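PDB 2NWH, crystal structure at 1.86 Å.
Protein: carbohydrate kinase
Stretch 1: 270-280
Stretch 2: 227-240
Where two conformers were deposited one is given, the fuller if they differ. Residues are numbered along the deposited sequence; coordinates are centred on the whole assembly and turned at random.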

# COMPACT_ATOMS: atom_id res chain seq x y z
N THR A 270 -14.45 12.18 8.64
CA THR A 270 -15.50 11.18 8.35
C THR A 270 -15.09 10.27 7.19
O THR A 270 -14.24 10.64 6.38
CB THR A 270 -16.85 11.84 8.02
OG1 THR A 270 -16.72 12.65 6.85
CG2 THR A 270 -17.34 12.72 9.17
N ILE A 271 -15.69 9.08 7.10
CA ILE A 271 -15.36 8.18 5.99
C ILE A 271 -15.74 8.80 4.62
O ILE A 271 -15.11 8.49 3.60
CB ILE A 271 -15.92 6.74 6.19
CG1 ILE A 271 -17.44 6.71 6.11
CG2 ILE A 271 -15.39 6.11 7.52
CD1 ILE A 271 -17.99 5.34 5.91
N ARG A 272 -16.70 9.73 4.61
CA ARG A 272 -17.08 10.44 3.37
C ARG A 272 -15.93 11.36 2.95
O ARG A 272 -15.50 11.33 1.79
CB ARG A 272 -18.36 11.24 3.61
CG ARG A 272 -19.40 11.22 2.50
CD ARG A 272 -20.54 12.25 2.73
NE ARG A 272 -20.01 13.54 3.23
CZ ARG A 272 -19.34 14.46 2.52
NH1 ARG A 272 -19.08 14.31 1.21
NH2 ARG A 272 -18.90 15.55 3.14
N GLU A 273 -15.42 12.14 3.90
CA GLU A 273 -14.22 12.97 3.74
C GLU A 273 -12.93 12.16 3.42
O GLU A 273 -12.12 12.56 2.57
CB GLU A 273 -14.00 13.80 5.00
CG GLU A 273 -15.13 14.77 5.33
CD GLU A 273 -14.94 15.49 6.68
OE1 GLU A 273 -14.58 14.84 7.68
OE2 GLU A 273 -15.17 16.73 6.73
N ALA A 274 -12.75 11.03 4.10
CA ALA A 274 -11.61 10.13 3.86
C ALA A 274 -11.68 9.55 2.45
O ALA A 274 -10.68 9.44 1.73
CB ALA A 274 -11.59 9.05 4.89
N LEU A 275 -12.89 9.23 2.02
CA LEU A 275 -13.10 8.72 0.68
C LEU A 275 -12.62 9.72 -0.37
O LEU A 275 -11.89 9.36 -1.31
CB LEU A 275 -14.60 8.53 0.46
CG LEU A 275 -15.05 7.26 -0.26
CD1 LEU A 275 -16.60 7.22 -0.33
CD2 LEU A 275 -14.45 7.25 -1.62
N ARG A 276 -13.07 10.97 -0.23
CA ARG A 276 -12.68 12.02 -1.19
C ARG A 276 -11.19 12.35 -1.14
O ARG A 276 -10.62 12.69 -2.19
CB ARG A 276 -13.53 13.27 -1.02
CG ARG A 276 -15.00 13.01 -1.43
CD ARG A 276 -15.81 14.29 -1.47
NE ARG A 276 -15.42 15.10 -2.63
CZ ARG A 276 -14.84 16.30 -2.54
NH1 ARG A 276 -14.56 16.82 -1.36
NH2 ARG A 276 -14.55 16.97 -3.65
N GLN A 277 -10.58 12.30 0.05
CA GLN A 277 -9.13 12.55 0.13
C GLN A 277 -8.32 11.45 -0.55
O GLN A 277 -7.32 11.74 -1.25
CB GLN A 277 -8.62 12.75 1.57
CG GLN A 277 -7.09 12.99 1.59
CD GLN A 277 -6.54 13.47 2.92
OE1 GLN A 277 -6.90 14.55 3.41
NE2 GLN A 277 -5.67 12.68 3.50
N GLY A 278 -8.74 10.20 -0.34
CA GLY A 278 -8.09 9.05 -0.95
C GLY A 278 -8.21 9.13 -2.47
O GLY A 278 -7.24 8.90 -3.21
N ALA A 279 -9.40 9.47 -2.95
CA ALA A 279 -9.61 9.69 -4.37
C ALA A 279 -8.73 10.79 -4.92
O ALA A 279 -8.18 10.61 -6.00
CB ALA A 279 -11.06 10.01 -4.69
N ALA A 280 -8.60 11.91 -4.18
CA ALA A 280 -7.73 13.03 -4.64
C ALA A 280 -6.29 12.54 -4.78
O ALA A 280 -5.59 12.81 -5.79
CB ALA A 280 -7.80 14.16 -3.63
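Stretch 2 227-240: EVVAFNGTEKAILH

Stretch 2 is a β-hairpin laid against the helix of stretch 1. Its two strands, 227-231 and 236-239, have extended phi/psi values and are paired by backbone hydrogen bonds: L239 N to V228 O at 3.2 Å, A230 N to A237 O at 3.0 Å, and A237 N to A230 O at 2.9 Å. Because the strands run in opposite senses, they meet the helix axis differently. The first makes an angle of 142° with helix 271-280 and approaches to 8.6 Å; the second runs in roughly the helix direction, at 33° (signed crossing angle -33°), and approaches to 8.1 Å. No hydrogen bond links the two stretches directly, so the contact, with 497 Å² buried in total, rests chiefly on apolar packing.

E227 begins the first strand out of reach of the helix. Beyond it the side chains alternate, as the extended backbone requires. V228 points toward the helix, its CB 3.9 Å from L275 CD2, while V229 points away. A230 turns back toward the helix, and its CB lies 4.0 Å from L275 CG; this pair also marks the register, with A230 CA 6.5 Å from L275 CA. F231 points away, yet its backbone is still touched, its CA being 4.1 Å from I271 CD1.

At the turn, N232 points toward the helix and places ND2 3.3 Å from I271 CG2. Its amide also organises the loop: OD1 accepts from T234 N at 3.0 Å and from E235 N at 2.8 Å, while ND2 donates to E235 OE1 at 3.1 Å. G233 and T234 remain clear of the helix. E235 returns to it, with CB 3.8 Å from I271 CD1. A water supplies a polar link here, donating to E235 OE1 at 2.8 Å and accepting from I271 N at 3.0 Å.

The second strand opens with K236, whose side chain points away although its CA is 3.7 Å from I271 CD1. A237 faces the helix across the shortest CA-CA register distance, 5.8 Å to R272 CA. Its small CB is 3.7 Å from L275 CD1, 4.2 Å from R272 CG and 4.3 Å from I271 CD1. I238 points away, leaving its backbone N 3.6 Å from L275 CD1. L239 then faces inward and reaches along the helix: CD1 is 3.5 Å from L275 CD2 and 4.2 Å from R276 CG, and CD2 is 3.9 Å from A279 CB. H240 ends the stretch beyond contact.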

# COMPACT_ATOMS: atom_id res chain seq x y z
N GLU A 227 -15.42 3.88 -9.40
CA GLU A 227 -16.29 3.45 -8.28
C GLU A 227 -15.48 3.04 -7.04
O GLU A 227 -14.52 2.26 -7.14
CB GLU A 227 -17.24 2.30 -8.65
CG GLU A 227 -17.88 2.39 -10.02
CD GLU A 227 -18.85 1.25 -10.31
OE1 GLU A 227 -19.95 1.22 -9.69
OE2 GLU A 227 -18.53 0.40 -11.17
N VAL A 228 -15.86 3.58 -5.89
CA VAL A 228 -15.18 3.27 -4.61
C VAL A 228 -16.20 3.20 -3.49
O VAL A 228 -17.08 4.05 -3.40
CB VAL A 228 -14.16 4.35 -4.20
CG1 VAL A 228 -13.21 3.78 -3.12
CG2 VAL A 228 -13.38 4.90 -5.40
N VAL A 229 -16.07 2.18 -2.63
CA VAL A 229 -16.88 2.07 -1.43
C VAL A 229 -15.96 2.11 -0.19
O VAL A 229 -14.87 1.53 -0.21
CB VAL A 229 -17.79 0.81 -1.48
CG1 VAL A 229 -16.99 -0.49 -1.48
CG2 VAL A 229 -18.85 0.82 -0.37
N ALA A 230 -16.38 2.85 0.85
CA ALA A 230 -15.66 2.89 2.13
C ALA A 230 -16.63 2.51 3.22
O ALA A 230 -17.82 2.82 3.12
CB ALA A 230 -15.09 4.25 2.38
N PHE A 231 -16.16 1.81 4.25
CA PHE A 231 -17.03 1.44 5.37
C PHE A 231 -16.28 1.37 6.69
O PHE A 231 -15.05 1.23 6.72
CB PHE A 231 -17.82 0.16 5.07
CG PHE A 231 -16.99 -1.10 5.04
CD1 PHE A 231 -17.00 -1.98 6.12
CD2 PHE A 231 -16.24 -1.44 3.91
CE1 PHE A 231 -16.23 -3.18 6.10
CE2 PHE A 231 -15.46 -2.62 3.87
CZ PHE A 231 -15.45 -3.49 4.97
N ASN A 232 -17.04 1.49 7.79
CA ASN A 232 -16.51 1.26 9.14
C ASN A 232 -17.59 0.52 9.91
O ASN A 232 -18.47 -0.07 9.29
CB ASN A 232 -16.13 2.57 9.82
CG ASN A 232 -17.33 3.50 10.00
OD1 ASN A 232 -18.48 3.04 10.03
ND2 ASN A 232 -17.07 4.80 10.10
N GLY A 233 -17.56 0.57 11.24
CA GLY A 233 -18.45 -0.26 12.08
C GLY A 233 -19.95 -0.07 11.89
O GLY A 233 -20.76 -0.95 12.22
N THR A 234 -20.34 1.07 11.34
CA THR A 234 -21.74 1.46 11.35
C THR A 234 -22.14 2.22 10.08
O THR A 234 -23.33 2.40 9.79
CB THR A 234 -22.02 2.32 12.61
OG1 THR A 234 -21.13 3.44 12.64
CG2 THR A 234 -21.79 1.49 13.89
N GLU A 235 -21.14 2.65 9.31
CA GLU A 235 -21.37 3.55 8.18
C GLU A 235 -20.77 3.03 6.88
O GLU A 235 -19.81 2.27 6.89
CB GLU A 235 -20.75 4.92 8.49
CG GLU A 235 -21.34 5.65 9.68
CD GLU A 235 -20.59 6.94 10.01
OE1 GLU A 235 -19.36 6.89 10.27
OE2 GLU A 235 -21.26 8.01 10.03
N LYS A 236 -21.33 3.48 5.76
CA LYS A 236 -20.69 3.28 4.47
C LYS A 236 -20.90 4.52 3.59
O LYS A 236 -21.85 5.29 3.78
CB LYS A 236 -21.18 2.00 3.79
CG LYS A 236 -22.70 1.97 3.53
CD LYS A 236 -23.16 0.61 3.03
CE LYS A 236 -24.65 0.61 2.71
NZ LYS A 236 -25.05 -0.64 2.01
N ALA A 237 -19.98 4.72 2.66
CA ALA A 237 -20.08 5.81 1.71
C ALA A 237 -19.60 5.35 0.35
O ALA A 237 -18.92 4.33 0.23
CB ALA A 237 -19.31 7.04 2.20
N ILE A 238 -19.96 6.10 -0.67
CA ILE A 238 -19.67 5.73 -2.05
C ILE A 238 -19.35 6.98 -2.86
O ILE A 238 -19.85 8.06 -2.56
CB ILE A 238 -20.84 4.92 -2.66
CG1 ILE A 238 -20.39 4.09 -3.84
CG2 ILE A 238 -22.07 5.81 -2.98
CD1 ILE A 238 -20.91 2.70 -3.75
N LEU A 239 -18.52 6.83 -3.89
CA LEU A 239 -18.22 7.94 -4.79
C LEU A 239 -19.18 8.06 -6.01
O LEU A 239 -19.51 7.07 -6.66
CB LEU A 239 -16.77 7.80 -5.25
CG LEU A 239 -15.79 8.99 -5.28
CD1 LEU A 239 -15.59 9.63 -3.91
CD2 LEU A 239 -14.45 8.44 -5.79
N HIS A 240 -19.63 9.27 -6.29
CA HIS A 240 -20.44 9.53 -7.49
C HIS A 240 -19.62 9.41 -8.79
O HIS A 240 -18.39 9.56 -8.76
CB HIS A 240 -21.12 10.92 -7.40
CG HIS A 240 -22.09 11.06 -6.27
ND1 HIS A 240 -22.63 12.27 -5.90
CD2 HIS A 240 -22.61 10.14 -5.42
CE1 HIS A 240 -23.45 12.10 -4.88
NE2 HIS A 240 -23.44 10.81 -4.56
O HOH W 1 -17.35 8.70 9.59